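Local structure of delta-aminolevulinic acid dehydratase (Toxoplasma gondii ME49, 3OBK) at residues 47-51 and 75-79; 51-55 and 114-118; 60-64 and 221-225; 165-170 and 192-197. The protein catalyses the condensation of two molecules of 5-aminolevulinic acid into the pyrrole porphobilinogen, an early step of tetrapyrrole and haem biosynthesis. One frame throughout, in Å; residues are numbered along the deposited sequence.

Contact 1: 47-51 and 75-79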
loop_
_atom_site.group_PDB
_atom_site.type_symbol
_atom_site.label_atom_id
_atom_site.label_comp_id
_atom_site.label_asym_id
_atom_site.label_seq_id
_atom_site.Cartn_x
_atom_site.Cartn_y
_atom_site.Cartn_z
ATOM N N ILE A 47 30.836 8.438 -10.945
ATOM C CA ILE A 47 31.996 7.729 -10.456
ATOM C C ILE A 47 32.801 7.271 -11.675
ATOM O O ILE A 47 32.250 6.656 -12.601
ATOM C CB ILE A 47 31.578 6.489 -9.630
ATOM C CG1 ILE A 47 30.620 6.869 -8.499
ATOM C CG2 ILE A 47 32.746 5.852 -9.041
ATOM C CD1 ILE A 47 30.017 5.703 -7.792
ATOM N N TYR A 48 34.101 7.543 -11.678
ATOM C CA TYR A 48 34.937 7.240 -12.830
ATOM C C TYR A 48 35.821 6.034 -12.527
ATOM O O TYR A 48 36.662 6.090 -11.624
ATOM C CB TYR A 48 35.803 8.471 -13.149
ATOM C CG TYR A 48 36.615 8.435 -14.433
ATOM C CD1 TYR A 48 36.195 7.699 -15.524
ATOM C CD2 TYR A 48 37.775 9.190 -14.567
ATOM C CE1 TYR A 48 36.913 7.684 -16.703
ATOM C CE2 TYR A 48 38.509 9.199 -15.768
ATOM C CZ TYR A 48 38.058 8.430 -16.829
ATOM O OH TYR A 48 38.727 8.349 -18.018
ATOM N N PRO A 49 35.641 4.934 -13.267
ATOM C CA PRO A 49 36.434 3.759 -12.956
ATOM C C PRO A 49 37.678 3.622 -13.832
ATOM O O PRO A 49 37.577 3.724 -15.053
ATOM C CB PRO A 49 35.456 2.586 -13.199
ATOM C CG PRO A 49 34.173 3.186 -13.679
ATOM C CD PRO A 49 34.548 4.573 -14.173
ATOM N N LEU A 50 38.825 3.394 -13.191
ATOM C CA LEU A 50 40.108 3.355 -13.887
ATOM C C LEU A 50 40.892 2.083 -13.589
ATOM O O LEU A 50 40.667 1.403 -12.575
ATOM C CB LEU A 50 40.965 4.558 -13.511
ATOM C CG LEU A 50 40.350 5.933 -13.815
ATOM C CD1 LEU A 50 41.081 7.016 -13.068
ATOM C CD2 LEU A 50 40.335 6.176 -15.346
ATOM N N PHE A 51 41.801 1.784 -14.514
ATOM C CA PHE A 51 42.637 0.616 -14.450
ATOM C C PHE A 51 44.066 1.053 -14.352
ATOM O O PHE A 51 44.512 1.912 -15.137
ATOM C CB PHE A 51 42.490 -0.195 -15.729
ATOM C CG PHE A 51 41.111 -0.671 -15.969
ATOM C CD1 PHE A 51 40.632 -1.796 -15.312
ATOM C CD2 PHE A 51 40.269 0.019 -16.819
ATOM C CE1 PHE A 51 39.332 -2.225 -15.532
ATOM C CE2 PHE A 51 38.986 -0.412 -17.035
ATOM C CZ PHE A 51 38.512 -1.524 -16.396
ATOM N N LEU A 75 47.938 7.392 -14.149
ATOM C CA LEU A 75 46.807 7.357 -13.206
ATOM C C LEU A 75 46.618 8.702 -12.526
ATOM O O LEU A 75 45.534 9.255 -12.539
ATOM C CB LEU A 75 46.978 6.269 -12.144
ATOM C CG LEU A 75 45.869 6.119 -11.105
ATOM C CD1 LEU A 75 44.480 5.759 -11.724
ATOM C CD2 LEU A 75 46.276 5.085 -10.065
ATOM N N LEU A 76 47.686 9.220 -11.940
ATOM C CA LEU A 76 47.632 10.534 -11.338
ATOM C C LEU A 76 47.236 11.593 -12.372
ATOM O O LEU A 76 46.421 12.441 -12.069
ATOM C CB LEU A 76 48.954 10.896 -10.683
ATOM C CG LEU A 76 49.621 9.915 -9.696
ATOM C CD1 LEU A 76 50.695 10.646 -8.894
ATOM C CD2 LEU A 76 48.664 9.190 -8.735
ATOM N N LYS A 77 47.784 11.543 -13.586
ATOM C CA LYS A 77 47.389 12.531 -14.604
ATOM C C LYS A 77 45.896 12.446 -14.866
ATOM O O LYS A 77 45.219 13.466 -14.998
ATOM C CB LYS A 77 48.170 12.393 -15.941
ATOM N N GLU A 78 45.386 11.227 -14.940
ATOM C CA GLU A 78 44.010 11.018 -15.350
ATOM C C GLU A 78 43.017 11.421 -14.250
ATOM O O GLU A 78 42.019 12.072 -14.535
ATOM C CB GLU A 78 43.802 9.561 -15.779
ATOM C CG GLU A 78 42.410 9.241 -16.349
ATOM C CD GLU A 78 42.197 9.809 -17.727
ATOM O OE1 GLU A 78 43.176 9.915 -18.488
ATOM O OE2 GLU A 78 41.036 10.133 -18.078
ATOM N N VAL A 79 43.293 11.033 -13.009
ATOM C CA VAL A 79 42.480 11.486 -11.897
ATOM C C VAL A 79 42.419 13.013 -11.836
ATOM O O VAL A 79 41.342 13.610 -11.648
ATOM C CB VAL A 79 42.949 10.881 -10.576
ATOM C CG1 VAL A 79 42.346 11.627 -9.374
ATOM C CG2 VAL A 79 42.576 9.397 -10.540
#
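The polar part of the contact is a single hydrogen bond, in which the phenol of Tyr48 donates to the carboxylate of Glu78, with OH of Tyr48 2.9 Å from OE2 of Glu78. The oxygen lies at the edge of the Tyr48 ring and near its plane, whereas the hydroxyl stands well above the carboxylate plane, 43° out of it. Ring and carboxylate planes are turned 59° against each other. Glu78 gets there by a bend: CG is anti to the backbone N, and the chain then folds at chi2 (73°), which swings the carboxylate toward the phenol. The same OE2 also forms a salt bridge with Lys335, so one carboxylate oxygen serves two partners, and the lysine would probably favour the charged form of Glu78.

Strand 46-53 belongs to the parallel barrel of this TIM-barrel enzyme, and helix 72-84 runs back nearly antiparallel to it against its outer side.

The apolar part centres on Leu50, which splits its two methyls between different neighbours. CD1 of Leu50 touches both CD1 of Leu75, at 3.9 Å, and CG2 of Val79, at 3.8 Å. CD2 of Leu50 rests on the aliphatic CG of Glu78, at 3.8 Å, and also lies over the rim of one face of the Tyr48 ring, 3.5 Å above its plane.

Contact 2: 51-55 and 114-118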
loop_
_atom_site.group_PDB
_atom_site.type_symbol
_atom_site.label_atom_id
_atom_site.label_comp_id
_atom_site.label_asym_id
_atom_site.label_seq_id
_atom_site.Cartn_x
_atom_site.Cartn_y
_atom_site.Cartn_z
ATOM N N PHE A 51 41.801 1.784 -14.514
ATOM C CA PHE A 51 42.637 0.616 -14.450
ATOM C C PHE A 51 44.066 1.053 -14.352
ATOM O O PHE A 51 44.512 1.912 -15.137
ATOM C CB PHE A 51 42.490 -0.195 -15.729
ATOM C CG PHE A 51 41.111 -0.671 -15.969
ATOM C CD1 PHE A 51 40.632 -1.796 -15.312
ATOM C CD2 PHE A 51 40.269 0.019 -16.819
ATOM C CE1 PHE A 51 39.332 -2.225 -15.532
ATOM C CE2 PHE A 51 38.986 -0.412 -17.035
ATOM C CZ PHE A 51 38.512 -1.524 -16.396
ATOM N N VAL A 52 44.782 0.441 -13.409
ATOM C CA VAL A 52 46.204 0.685 -13.235
ATOM C C VAL A 52 47.002 -0.612 -13.301
ATOM O O VAL A 52 46.568 -1.643 -12.800
ATOM C CB VAL A 52 46.510 1.385 -11.901
ATOM C CG1 VAL A 52 45.962 0.606 -10.738
ATOM C CG2 VAL A 52 48.036 1.614 -11.754
ATOM N N HIS A 53 48.185 -0.542 -13.905
ATOM C CA HIS A 53 49.127 -1.665 -13.894
ATOM C C HIS A 53 50.539 -1.221 -13.531
ATOM O O HIS A 53 50.857 -0.042 -13.557
ATOM C CB HIS A 53 49.088 -2.436 -15.228
ATOM C CG HIS A 53 49.620 -1.688 -16.418
ATOM N ND1 HIS A 53 49.797 -2.297 -17.643
ATOM C CD2 HIS A 53 50.010 -0.400 -16.579
ATOM C CE1 HIS A 53 50.296 -1.423 -18.500
ATOM N NE2 HIS A 53 50.423 -0.261 -17.883
ATOM N N ASP A 54 51.385 -2.179 -13.190
ATOM C CA ASP A 54 52.739 -1.887 -12.742
ATOM C C ASP A 54 53.707 -1.948 -13.912
ATOM O O ASP A 54 54.564 -2.810 -13.958
ATOM C CB ASP A 54 53.159 -2.899 -11.662
ATOM C CG ASP A 54 53.985 -2.282 -10.566
ATOM O OD1 ASP A 54 54.560 -1.178 -10.744
ATOM O OD2 ASP A 54 54.036 -2.910 -9.500
ATOM N N GLU A 55 53.558 -1.035 -14.862
ATOM C CA GLU A 55 54.451 -0.953 -16.006
ATOM C C GLU A 55 54.757 0.497 -16.206
ATOM O O GLU A 55 54.033 1.343 -15.716
ATOM C CB GLU A 55 53.785 -1.492 -17.266
ATOM C CG GLU A 55 53.215 -2.919 -17.162
ATOM C CD GLU A 55 54.294 -4.017 -17.101
ATOM O OE1 GLU A 55 55.510 -3.721 -17.272
ATOM O OE2 GLU A 55 53.892 -5.193 -16.876
ATOM N N LEU A 114 50.120 -3.375 -5.854
ATOM C CA LEU A 114 49.830 -2.255 -6.754
ATOM C C LEU A 114 48.650 -1.415 -6.265
ATOM O O LEU A 114 48.762 -0.201 -6.161
ATOM C CB LEU A 114 49.593 -2.726 -8.190
ATOM C CG LEU A 114 49.192 -1.650 -9.206
ATOM C CD1 LEU A 114 50.261 -0.590 -9.441
ATOM C CD2 LEU A 114 48.825 -2.322 -10.497
ATOM N N LEU A 115 47.528 -2.032 -5.951
ATOM C CA LEU A 115 46.369 -1.217 -5.578
ATOM C C LEU A 115 46.634 -0.364 -4.336
ATOM O O LEU A 115 46.424 0.848 -4.385
ATOM C CB LEU A 115 45.087 -2.045 -5.428
ATOM C CG LEU A 115 43.785 -1.263 -5.482
ATOM C CD1 LEU A 115 43.730 -0.363 -6.718
ATOM C CD2 LEU A 115 42.608 -2.266 -5.442
ATOM N N PRO A 116 47.113 -0.961 -3.233
ATOM C CA PRO A 116 47.414 -0.079 -2.087
ATOM C C PRO A 116 48.380 1.049 -2.405
ATOM O O PRO A 116 48.225 2.133 -1.894
ATOM C CB PRO A 116 48.048 -1.035 -1.064
ATOM C CG PRO A 116 47.431 -2.302 -1.337
ATOM C CD PRO A 116 47.262 -2.372 -2.852
ATOM N N ARG A 117 49.373 0.804 -3.242
ATOM C CA ARG A 117 50.305 1.874 -3.621
ATOM C C ARG A 117 49.604 2.937 -4.477
ATOM O O ARG A 117 49.911 4.120 -4.373
ATOM C CB ARG A 117 51.520 1.313 -4.369
ATOM C CG ARG A 117 52.490 0.570 -3.497
ATOM C CD ARG A 117 53.736 0.132 -4.294
ATOM N NE ARG A 117 53.543 -1.156 -4.979
ATOM C CZ ARG A 117 53.561 -1.375 -6.300
ATOM N NH1 ARG A 117 53.389 -2.618 -6.721
ATOM N NH2 ARG A 117 53.748 -0.398 -7.205
ATOM N N ALA A 118 48.681 2.513 -5.328
ATOM C CA ALA A 118 47.933 3.439 -6.162
ATOM C C ALA A 118 47.091 4.359 -5.303
ATOM O O ALA A 118 47.020 5.567 -5.558
ATOM C CB ALA A 118 47.058 2.689 -7.142
#
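Asp54 and Arg117 form a salt bridge near the C-terminal end of strand 46-53 of the TIM barrel, beside the first turn of helix 114-125. NH1 of Arg117 donates to OD2 of Asp54 at 2.9 Å with an N-H...O angle of 159°. The carboxylate oxygen lies in the guanidinium plane but is itself met on its syn side, 33° out of the carboxylate plane. NH2 of Arg117 adds a weak second bond to this OD2, at 3.4 Å, so the two amino groups converge on one oxygen. The arginine chain turns at chi3 (-86°), laying a face of the guanidinium over CA of Leu114, while its NE donates to the carbonyl of Asp112 and helps to fix the rotation of the group. Asp54 is the centre of an inverse gamma turn.

Next to the salt bridge, Leu114 enters the contact as the main apolar side chain. It meets Val52 tip to tip, CD1 of Leu114 lying 3.9 Å from CG2 of Val52. Met72 and Leu75 of helix 72-84 adjoin the same apolar patch, which continues to Ala118, whose CB is 4.3 Å from CG1 of Val52. The other methyl of Leu114 packs on the strand backbone itself: CD2 of Leu114 comes to 3.3 Å from O of Val52 and to 3.5 Å from CA of His53.

Contact 3: 60-64 and 221-225. With PBG (3-[5-(aminomethyl)-4-(carboxymethyl)-1H-pyrrol-3-yl]propanoic acid), chain L.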
loop_
_atom_site.group_PDB
_atom_site.type_symbol
_atom_site.label_atom_id
_atom_site.label_comp_id
_atom_site.label_asym_id
_atom_site.label_seq_id
_atom_site.Cartn_x
_atom_site.Cartn_y
_atom_site.Cartn_z
ATOM N N PRO A 60 46.558 0.856 -24.283
ATOM C CA PRO A 60 45.139 0.868 -24.538
ATOM C C PRO A 60 44.504 -0.505 -24.358
ATOM O O PRO A 60 45.160 -1.546 -24.603
ATOM C CB PRO A 60 45.044 1.286 -26.012
ATOM C CG PRO A 60 46.345 1.919 -26.329
ATOM C CD PRO A 60 47.328 1.165 -25.498
ATOM N N ILE A 61 43.241 -0.482 -23.907
ATOM C CA ILE A 61 42.361 -1.655 -23.851
ATOM C C ILE A 61 41.549 -1.704 -25.154
ATOM O O ILE A 61 40.643 -0.909 -25.395
ATOM C CB ILE A 61 41.428 -1.572 -22.651
ATOM C CG1 ILE A 61 42.250 -1.428 -21.359
ATOM C CG2 ILE A 61 40.514 -2.764 -22.615
ATOM C CD1 ILE A 61 41.433 -0.845 -20.175
ATOM N N PRO A 62 41.905 -2.620 -26.025
ATOM C CA PRO A 62 41.266 -2.515 -27.334
ATOM C C PRO A 62 39.750 -2.658 -27.294
ATOM O O PRO A 62 39.075 -1.984 -28.057
ATOM C CB PRO A 62 41.905 -3.664 -28.135
ATOM C CG PRO A 62 43.208 -3.929 -27.457
ATOM C CD PRO A 62 42.992 -3.620 -25.994
ATOM N N SER A 63 39.217 -3.527 -26.430
ATOM C CA SER A 63 37.771 -3.706 -26.342
ATOM C C SER A 63 37.037 -2.669 -25.444
ATOM O O SER A 63 35.822 -2.793 -25.202
ATOM C CB SER A 63 37.457 -5.122 -25.905
ATOM O OG SER A 63 38.139 -5.422 -24.718
ATOM N N MET A 64 37.762 -1.656 -24.963
ATOM C CA MET A 64 37.166 -0.483 -24.311
ATOM C C MET A 64 37.830 0.795 -24.849
ATOM O O MET A 64 38.577 1.459 -24.145
ATOM C CB MET A 64 37.378 -0.556 -22.815
ATOM C CG MET A 64 36.864 -1.808 -22.195
ATOM S SD MET A 64 37.009 -1.755 -20.402
ATOM C CE MET A 64 36.068 -0.297 -19.985
ATOM N N PRO A 221 34.803 -6.904 -21.703
ATOM C CA PRO A 221 35.917 -5.970 -21.887
ATOM C C PRO A 221 36.632 -5.623 -20.586
ATOM O O PRO A 221 37.846 -5.451 -20.590
ATOM C CB PRO A 221 35.254 -4.741 -22.527
ATOM C CG PRO A 221 34.040 -5.294 -23.208
ATOM C CD PRO A 221 33.569 -6.429 -22.353
ATOM N N PHE A 222 35.900 -5.558 -19.477
ATOM C CA PHE A 222 36.564 -5.430 -18.184
ATOM C C PHE A 222 37.583 -6.600 -17.974
ATOM O O PHE A 222 38.735 -6.374 -17.578
ATOM C CB PHE A 222 35.521 -5.370 -17.063
ATOM C CG PHE A 222 36.105 -5.358 -15.658
ATOM C CD1 PHE A 222 36.465 -6.549 -15.029
ATOM C CD2 PHE A 222 36.230 -4.157 -14.957
ATOM C CE1 PHE A 222 36.961 -6.540 -13.745
ATOM C CE2 PHE A 222 36.713 -4.119 -13.667
ATOM C CZ PHE A 222 37.112 -5.302 -13.058
ATOM N N ARG A 223 37.150 -7.831 -18.250
ATOM C CA ARG A 223 38.009 -8.983 -18.072
ATOM C C ARG A 223 39.188 -9.005 -19.057
ATOM O O ARG A 223 40.213 -9.610 -18.775
ATOM C CB ARG A 223 37.187 -10.269 -18.164
ATOM C CG ARG A 223 36.211 -10.438 -16.994
ATOM C CD ARG A 223 35.260 -11.580 -17.219
ATOM N NE ARG A 223 34.223 -11.682 -16.188
ATOM C CZ ARG A 223 33.106 -12.394 -16.327
ATOM N NH1 ARG A 223 32.865 -13.065 -17.454
ATOM N NH2 ARG A 223 32.209 -12.436 -15.352
ATOM N N ASP A 224 39.056 -8.344 -20.205
ATOM C CA ASP A 224 40.213 -8.142 -21.068
ATOM C C ASP A 224 41.172 -7.186 -20.375
ATOM O O ASP A 224 42.381 -7.422 -20.370
ATOM C CB ASP A 224 39.817 -7.574 -22.431
ATOM C CG ASP A 224 38.926 -8.523 -23.248
ATOM O OD1 ASP A 224 38.962 -9.755 -23.001
ATOM O OD2 ASP A 224 38.194 -8.026 -24.149
ATOM N N ALA A 225 40.633 -6.120 -19.770
ATOM C CA ALA A 225 41.455 -5.087 -19.112
ATOM C C ALA A 225 42.341 -5.655 -18.007
ATOM O O ALA A 225 43.542 -5.322 -17.925
ATOM C CB ALA A 225 40.610 -3.950 -18.578
HETATM C CHA PBG L . 35.157 -8.244 -10.242
HETATM C C1A PBG L . 34.566 -7.162 -11.085
HETATM C C2A PBG L . 34.020 -7.309 -12.356
HETATM C C3A PBG L . 33.598 -6.049 -12.738
HETATM C C4A PBG L . 33.814 -5.202 -11.667
HETATM N NA PBG L . 34.425 -5.888 -10.691
HETATM C C5A PBG L . 34.035 -8.524 -13.254
HETATM C C6A PBG L . 33.204 -9.662 -12.846
HETATM O O1A PBG L . 32.846 -9.700 -11.639
HETATM O O2A PBG L . 32.957 -10.582 -13.659
HETATM C C7A PBG L . 33.023 -5.701 -14.056
HETATM C C8A PBG L . 32.911 -4.258 -14.379
HETATM C C9A PBG L . 32.636 -3.881 -15.775
HETATM O O3A PBG L . 32.950 -2.748 -16.126
HETATM O O4A PBG L . 32.378 -4.701 -16.670
HETATM N N1 PBG L . 34.496 -8.588 -9.025
#
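From inside a type I turn spanning Ile61 to Met64, Ser63 donates a hydrogen bond to Asp224 on the flank of a helix whose neighbouring residues hold the product. OG of Ser63 is 2.7 Å from OD2 of Asp224 and uses the anti lone pair of that oxygen. OD1 of Asp224 is hydrogen-bonded to NE2 of His229, so both carboxylate oxygens have partners.

Packing completes the join. CB of Pro221 lies 3.4 Å from CG of Met64, the two side chains crossing at about a right angle, and CD1 of Ile61 reaches CB of Ala225 at 3.6 Å. Tyr307 of a neighbouring subunit packs on Ser63 and Pro221.

Porphobilinogen lies beyond the helix. Its C3A is centred over one face of the Phe222 ring, 3.4 Å above the plane. At the guanidinium edge, NH2 of Arg223 donates to O2A of the product at 2.6 Å, with NE adding a weak bond to the same atom. The helix thus offers the product an aromatic face for its pyrrole and a positive charge for its acetate group, while Ser63 and Asp224 tie the helix to the turn.

Contact 4: 165-170 and 192-197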
loop_
_atom_site.group_PDB
_atom_site.type_symbol
_atom_site.label_atom_id
_atom_site.label_comp_id
_atom_site.label_asym_id
_atom_site.label_seq_id
_atom_site.Cartn_x
_atom_site.Cartn_y
_atom_site.Cartn_z
ATOM N N LEU A 165 38.428 -11.794 1.832
ATOM C CA LEU A 165 37.902 -10.460 1.512
ATOM C C LEU A 165 37.994 -9.509 2.706
ATOM O O LEU A 165 38.183 -8.286 2.523
ATOM C CB LEU A 165 36.453 -10.541 1.067
ATOM C CG LEU A 165 36.148 -11.380 -0.157
ATOM C CD1 LEU A 165 34.639 -11.462 -0.351
ATOM C CD2 LEU A 165 36.847 -10.810 -1.355
ATOM N N CYS A 166 37.863 -10.056 3.918
ATOM C CA CYS A 166 38.067 -9.264 5.121
ATOM C C CYS A 166 39.500 -8.758 5.195
ATOM O O CYS A 166 39.735 -7.592 5.546
ATOM C CB CYS A 166 37.697 -10.032 6.381
ATOM S SG CYS A 166 35.890 -10.293 6.546
ATOM N N LYS A 167 40.456 -9.594 4.819
ATOM C CA LYS A 167 41.841 -9.158 4.853
ATOM C C LYS A 167 42.053 -8.098 3.804
ATOM O O LYS A 167 42.672 -7.096 4.079
ATOM C CB LYS A 167 42.815 -10.311 4.612
ATOM C CG LYS A 167 42.921 -11.316 5.749
ATOM C CD LYS A 167 43.709 -12.493 5.229
ATOM C CE LYS A 167 44.016 -13.533 6.260
ATOM N NZ LYS A 167 45.158 -14.371 5.738
ATOM N N GLN A 168 41.531 -8.336 2.608
ATOM C CA GLN A 168 41.606 -7.383 1.521
ATOM C C GLN A 168 41.012 -6.053 1.885
ATOM O O GLN A 168 41.644 -5.015 1.637
ATOM C CB GLN A 168 40.907 -7.879 0.257
ATOM C CG GLN A 168 41.126 -6.952 -0.948
ATOM C CD GLN A 168 40.418 -7.417 -2.185
ATOM O OE1 GLN A 168 39.505 -8.234 -2.112
ATOM N NE2 GLN A 168 40.837 -6.911 -3.332
ATOM N N ALA A 169 39.808 -6.063 2.444
ATOM C CA ALA A 169 39.166 -4.787 2.826
ATOM C C ALA A 169 39.980 -4.012 3.870
ATOM O O ALA A 169 40.023 -2.792 3.809
ATOM C CB ALA A 169 37.680 -4.980 3.310
ATOM N N ILE A 170 40.616 -4.706 4.817
ATOM C CA ILE A 170 41.417 -4.023 5.833
ATOM C C ILE A 170 42.664 -3.354 5.172
ATOM O O ILE A 170 42.920 -2.175 5.374
ATOM C CB ILE A 170 41.795 -4.973 7.027
ATOM C CG1 ILE A 170 40.587 -5.152 7.977
ATOM C CG2 ILE A 170 42.953 -4.417 7.827
ATOM C CD1 ILE A 170 40.659 -6.356 8.924
ATOM N N ALA A 192 30.521 -9.223 7.587
ATOM C CA ALA A 192 31.790 -9.748 8.051
ATOM C C ALA A 192 32.844 -8.681 7.843
ATOM O O ALA A 192 33.693 -8.432 8.735
ATOM C CB ALA A 192 32.157 -11.038 7.317
ATOM N N ILE A 193 32.798 -8.045 6.673
ATOM C CA ILE A 193 33.760 -6.983 6.366
ATOM C C ILE A 193 33.528 -5.817 7.308
ATOM O O ILE A 193 34.458 -5.246 7.825
ATOM C CB ILE A 193 33.679 -6.497 4.909
ATOM C CG1 ILE A 193 34.162 -7.618 3.982
ATOM C CG2 ILE A 193 34.514 -5.258 4.776
ATOM C CD1 ILE A 193 33.720 -7.612 2.527
ATOM N N ARG A 194 32.272 -5.496 7.557
ATOM C CA ARG A 194 31.947 -4.382 8.432
ATOM C C ARG A 194 32.588 -4.541 9.824
ATOM O O ARG A 194 33.127 -3.586 10.359
ATOM C CB ARG A 194 30.430 -4.241 8.557
ATOM C CG ARG A 194 29.972 -3.036 9.389
ATOM C CD ARG A 194 30.248 -1.699 8.704
ATOM N NE ARG A 194 31.569 -1.167 9.017
ATOM C CZ ARG A 194 32.208 -0.264 8.285
ATOM N NH1 ARG A 194 33.412 0.135 8.654
ATOM N NH2 ARG A 194 31.659 0.241 7.179
ATOM N N GLU A 195 32.530 -5.750 10.383
ATOM C CA GLU A 195 32.944 -5.988 11.755
ATOM C C GLU A 195 34.441 -5.991 11.837
ATOM O O GLU A 195 34.990 -5.469 12.799
ATOM C CB GLU A 195 32.413 -7.322 12.271
ATOM C CG GLU A 195 32.454 -7.455 13.777
ATOM C CD GLU A 195 31.925 -8.809 14.299
ATOM O OE1 GLU A 195 30.689 -9.010 14.278
ATOM O OE2 GLU A 195 32.751 -9.637 14.771
ATOM N N SER A 196 35.078 -6.589 10.831
ATOM C CA SER A 196 36.522 -6.582 10.676
ATOM C C SER A 196 37.054 -5.163 10.609
ATOM O O SER A 196 38.002 -4.811 11.330
ATOM C CB SER A 196 36.927 -7.321 9.394
ATOM O OG SER A 196 36.468 -8.664 9.413
ATOM N N LEU A 197 36.448 -4.359 9.745
ATOM C CA LEU A 197 36.811 -2.967 9.642
ATOM C C LEU A 197 36.718 -2.282 11.005
ATOM O O LEU A 197 37.623 -1.575 11.415
ATOM C CB LEU A 197 35.929 -2.241 8.619
ATOM C CG LEU A 197 36.209 -2.581 7.152
ATOM C CD1 LEU A 197 35.204 -1.921 6.232
ATOM C CD2 LEU A 197 37.607 -2.174 6.736
#
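Cys166 meets Ser196 and the start of the segment 192-197, and the polar atoms of the contact gather there. SG of Cys166 lies 3.3 Å from OG of Ser196 and 3.6 Å from O of Ala192. The serine hydroxyl, anti to its own carbonyl carbon (chi1 -59°), turns back along its helix and donates to O of Ala192 at 2.9 Å. That carbonyl also accepts the backbone N of Ser196, the two donors approaching from opposite faces of its plane, with the hydroxyl tilted 34° out of it. The hydroxyl is therefore held by its own helix while it faces the sulfur of the other.

The remaining contacts are packing. CB of Ala169 presses on CG2 of Ile193 at 3.5 Å; the small alanine lets the branched side chain lie close to its helix. Further along, CD2 of Leu197 lies 3.8 Å from the backbone O of Ala169. CD1 of Ile170 extends across to CB of Ser196, at 3.9 Å. The sulfur also touches CB of Ala192, at 3.9 Å.

The two segment axes cross at -48°, with a closest approach of 9.1 Å. Helices 158-175 and 189-199 are outer helices of the TIM barrel, joined in sequence through strand 179-182. Leu165 packs inward on Val135 of strand 130-135, while Ile170 touches Glu200, just beyond the end of helix 189-199.

From the N terminus, strand 46-53 opens both contact 1 and contact 2, which share Phe51. Contact 1 closes the shorter loop, onto helix 72-84, and contact 2 the longer one, onto helix 114-125; the two helices meet through Leu75 and Ala118. Contact 3 starts in the loop after strand 59-60, inside both loops, and closes only at helix 220-226, so it crosses contacts 1 and 2. Phe51 joins it to them by packing on Ile61, Met64, Phe222 and Ala225. Contact 4 is nested within the long loop of contact 3 and follows contacts 1 and 2 in series; it pairs two outer helices, its centre about 29 Å from that of contact 3.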